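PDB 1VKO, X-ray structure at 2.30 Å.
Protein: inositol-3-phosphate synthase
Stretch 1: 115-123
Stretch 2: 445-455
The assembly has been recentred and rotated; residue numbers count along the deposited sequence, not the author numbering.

Stretch 1 115-123: NYFGSVTQT
Stretch 2 (445-455) SPLIYDLAILT

Packing of residues 115-123 against the helix 445-455 in inositol-3-phosphate synthase, burying 430 Å² in all. Stretch 1 is extended at Asn-115 (phi/psi -152/-174), makes a type II beta turn from Tyr-116 to Ser-119 (Phe-117 -63/154, Gly-118 73/8), closed by a weak bond from Ser-119 N to Tyr-116 O (3.4 Å), and turns helical at Val-120 (-56/-47). Ser-119 is the N-cap: its OG (chi1 t) accepts a weak bond from Gln-122 N at 3.5 Å, and Thr-123 N reaches Ser-119 O at 3.1 Å. Stretch 2 is helical throughout, continuing a helix that is kinked at Pro-446, whose ring nitrogen has no hydrogen to give to the preceding turn. The two backbones come nearest at Ser-119 and Pro-446 (CA to CA 4.8 Å), and again at Thr-121 and Asp-450 (6.0 Å), two residues on in stretch 1 and one helical turn on in stretch 2, so both numberings rise together.

Ser-445 touches nothing in stretch 1, but its O receives Tyr-449 N at 3.0 Å. Pro-446, ring pucker C-gamma endo, points toward the turn and lies against its backbone: its CB is 3.3 Å from Gly-118 O and 3.8 Å from Ser-119 N. The positive phi of Gly-118 by itself favours glycine. Leu-447 (m, chi2 47°) runs sideways, yet its CD1 comes to 4.0 Å from Gly-118 O; Ile-448 is out of reach. Tyr-449 (m, chi2 -40°) points toward stretch 1 and meets Tyr-116 (m, chi2 -57°), CE2 to Tyr-116 CE1 3.5 Å. The rings are oblique, planes at 87° and centroids 5.5 Å apart, and each hydroxyl is hydrogen-bonded elsewhere in the structure.

Asp-450 (m, chi2 -41°) is the polar hub. Its OD1 accepts from Ser-119 OG (2.6 Å), Thr-121 OG1 (2.7 Å) and Thr-121 N (3.1 Å, angle at the hydrogen 160°); its OD2 accepts from Val-120 N (3.0 Å, 135°). Of the amides that open the helix, Val-120 N and Thr-121 N are taken by the carboxylate, while Gln-122 N turns to Ser-119 OG; the negative charge suits the positive end of the helix dipole. Thr-121, chi1 p, has its CA-to-CB bond toward stretch 2, and its OG1 lies at Asp-450 OD1.

Leu-451 points away and Ala-452 is out of reach. Ile-453 (m, t) points toward stretch 1, its CG2 4.0 Å from Thr-121 OG1. Leu-454 (m, t) starts sideways but brings CD2 to 3.8 Å from Thr-121 CG2, a methyl contact beyond the carboxylate. Thr-455 (m) makes no cross-contact; its OG1 returns to Leu-451 O at 2.9 Å.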

# COMPACT_ATOMS: atom_id res chain seq x y z
N ASN A 115 -27.97 11.58 1.18
CA ASN A 115 -27.37 12.90 1.35
C ASN A 115 -26.70 13.42 0.07
O ASN A 115 -26.82 12.80 -0.98
CB ASN A 115 -26.41 12.94 2.54
CG ASN A 115 -25.23 11.99 2.39
OD1 ASN A 115 -24.79 11.70 1.28
ND2 ASN A 115 -24.69 11.54 3.51
N TYR A 116 -26.03 14.56 0.19
CA TYR A 116 -25.31 15.21 -0.92
C TYR A 116 -23.88 15.42 -0.56
O TYR A 116 -23.31 16.41 -0.96
CB TYR A 116 -25.91 16.58 -1.36
CG TYR A 116 -27.24 16.48 -2.11
CD1 TYR A 116 -27.33 15.72 -3.27
CD2 TYR A 116 -28.38 17.10 -1.64
CE1 TYR A 116 -28.51 15.58 -3.93
CE2 TYR A 116 -29.59 16.98 -2.33
CZ TYR A 116 -29.64 16.22 -3.46
OH TYR A 116 -30.82 16.05 -4.12
N PHE A 117 -23.26 14.48 0.15
CA PHE A 117 -21.83 14.62 0.42
C PHE A 117 -20.99 14.58 -0.88
O PHE A 117 -21.40 14.04 -1.91
CB PHE A 117 -21.34 13.55 1.40
CG PHE A 117 -21.67 13.84 2.84
CD1 PHE A 117 -22.59 14.84 3.20
CD2 PHE A 117 -21.07 13.08 3.86
CE1 PHE A 117 -22.90 15.10 4.53
CE2 PHE A 117 -21.38 13.31 5.22
CZ PHE A 117 -22.31 14.32 5.55
N GLY A 118 -19.82 15.20 -0.82
CA GLY A 118 -19.00 15.30 -2.00
C GLY A 118 -19.47 16.27 -3.05
O GLY A 118 -18.90 16.29 -4.14
N SER A 119 -20.51 17.06 -2.74
CA SER A 119 -20.89 18.23 -3.54
C SER A 119 -20.16 19.43 -2.92
O SER A 119 -20.36 19.70 -1.75
CB SER A 119 -22.42 18.44 -3.44
OG SER A 119 -22.92 19.43 -4.35
N VAL A 120 -19.28 20.12 -3.65
CA VAL A 120 -18.73 21.37 -3.11
C VAL A 120 -19.86 22.35 -2.75
O VAL A 120 -19.88 22.91 -1.64
CB VAL A 120 -17.72 22.07 -4.04
CG1 VAL A 120 -17.25 23.40 -3.46
CG2 VAL A 120 -16.49 21.20 -4.25
N THR A 121 -20.83 22.54 -3.65
CA THR A 121 -21.82 23.59 -3.44
C THR A 121 -22.74 23.28 -2.27
O THR A 121 -23.14 24.18 -1.59
CB THR A 121 -22.64 23.87 -4.71
OG1 THR A 121 -23.32 22.68 -5.16
CG2 THR A 121 -21.72 24.26 -5.88
N GLN A 122 -23.02 22.00 -2.03
CA GLN A 122 -23.99 21.62 -1.02
C GLN A 122 -23.35 21.43 0.33
O GLN A 122 -24.05 21.51 1.32
CB GLN A 122 -24.78 20.35 -1.38
CG GLN A 122 -25.65 20.42 -2.63
CD GLN A 122 -26.52 21.70 -2.71
OE1 GLN A 122 -26.34 22.52 -3.61
NE2 GLN A 122 -27.45 21.85 -1.77
N THR A 123 -22.03 21.17 0.38
CA THR A 123 -21.36 20.83 1.65
C THR A 123 -20.00 21.49 1.98
O THR A 123 -19.55 21.40 3.13
CB THR A 123 -21.30 19.26 1.91
OG1 THR A 123 -20.20 18.68 1.21
CG2 THR A 123 -22.48 18.55 1.30
N SER A 445 -21.45 11.89 -9.71
CA SER A 445 -22.78 12.52 -9.65
C SER A 445 -22.78 13.83 -8.90
O SER A 445 -23.14 14.82 -9.48
CB SER A 445 -23.85 11.61 -9.01
OG SER A 445 -23.74 10.29 -9.48
N PRO A 446 -22.35 13.89 -7.65
CA PRO A 446 -22.33 15.17 -6.97
C PRO A 446 -21.68 16.26 -7.84
O PRO A 446 -22.11 17.43 -7.77
CB PRO A 446 -21.48 14.91 -5.71
CG PRO A 446 -20.93 13.55 -5.84
CD PRO A 446 -21.79 12.81 -6.81
N LEU A 447 -20.70 15.89 -8.68
CA LEU A 447 -19.99 16.84 -9.54
C LEU A 447 -20.87 17.24 -10.70
O LEU A 447 -20.76 18.34 -11.25
CB LEU A 447 -18.68 16.23 -10.08
CG LEU A 447 -17.35 16.33 -9.31
CD1 LEU A 447 -17.47 15.97 -7.85
CD2 LEU A 447 -16.30 15.45 -9.97
N ILE A 448 -21.76 16.35 -11.10
CA ILE A 448 -22.73 16.72 -12.07
C ILE A 448 -23.64 17.77 -11.44
O ILE A 448 -23.97 18.75 -12.09
CB ILE A 448 -23.51 15.52 -12.56
CG1 ILE A 448 -22.64 14.66 -13.49
CG2 ILE A 448 -24.79 16.01 -13.29
CD1 ILE A 448 -23.20 13.29 -13.76
N TYR A 449 -24.02 17.59 -10.16
CA TYR A 449 -24.89 18.59 -9.54
C TYR A 449 -24.13 19.90 -9.41
O TYR A 449 -24.70 20.93 -9.67
CB TYR A 449 -25.44 18.20 -8.17
CG TYR A 449 -26.11 16.87 -8.06
CD1 TYR A 449 -26.93 16.38 -9.06
CD2 TYR A 449 -25.92 16.10 -6.92
CE1 TYR A 449 -27.56 15.14 -8.93
CE2 TYR A 449 -26.54 14.87 -6.77
CZ TYR A 449 -27.35 14.41 -7.77
OH TYR A 449 -27.89 13.17 -7.63
N ASP A 450 -22.84 19.87 -9.09
CA ASP A 450 -22.11 21.12 -8.94
C ASP A 450 -21.94 21.88 -10.25
O ASP A 450 -22.03 23.13 -10.27
CB ASP A 450 -20.74 20.92 -8.32
CG ASP A 450 -20.80 20.37 -6.90
OD1 ASP A 450 -21.68 20.81 -6.11
OD2 ASP A 450 -19.98 19.51 -6.47
N LEU A 451 -21.64 21.16 -11.33
CA LEU A 451 -21.43 21.84 -12.62
C LEU A 451 -22.73 22.55 -13.04
O LEU A 451 -22.74 23.74 -13.38
CB LEU A 451 -20.94 20.86 -13.70
CG LEU A 451 -19.53 20.26 -13.55
CD1 LEU A 451 -19.50 18.89 -14.21
CD2 LEU A 451 -18.44 21.16 -14.11
N ALA A 452 -23.84 21.83 -12.99
CA ALA A 452 -25.10 22.43 -13.35
C ALA A 452 -25.29 23.68 -12.47
O ALA A 452 -25.67 24.75 -12.98
CB ALA A 452 -26.25 21.43 -13.15
N ILE A 453 -24.97 23.56 -11.18
CA ILE A 453 -25.42 24.53 -10.20
C ILE A 453 -24.59 25.81 -10.33
O ILE A 453 -25.12 26.93 -10.30
CB ILE A 453 -25.44 23.90 -8.79
CG1 ILE A 453 -26.69 23.00 -8.66
CG2 ILE A 453 -25.41 24.95 -7.67
CD1 ILE A 453 -26.74 22.17 -7.40
N LEU A 454 -23.30 25.66 -10.51
CA LEU A 454 -22.46 26.83 -10.71
C LEU A 454 -22.75 27.51 -12.04
O LEU A 454 -22.54 28.72 -12.17
CB LEU A 454 -20.99 26.43 -10.61
CG LEU A 454 -20.64 25.97 -9.22
CD1 LEU A 454 -19.37 25.19 -9.23
CD2 LEU A 454 -20.60 27.13 -8.18
N THR A 455 -23.23 26.75 -13.03
CA THR A 455 -23.60 27.33 -14.33
C THR A 455 -24.81 28.25 -14.23
O THR A 455 -24.77 29.38 -14.72
CB THR A 455 -23.83 26.25 -15.39
OG1 THR A 455 -22.60 25.56 -15.63
CG2 THR A 455 -24.14 26.91 -16.74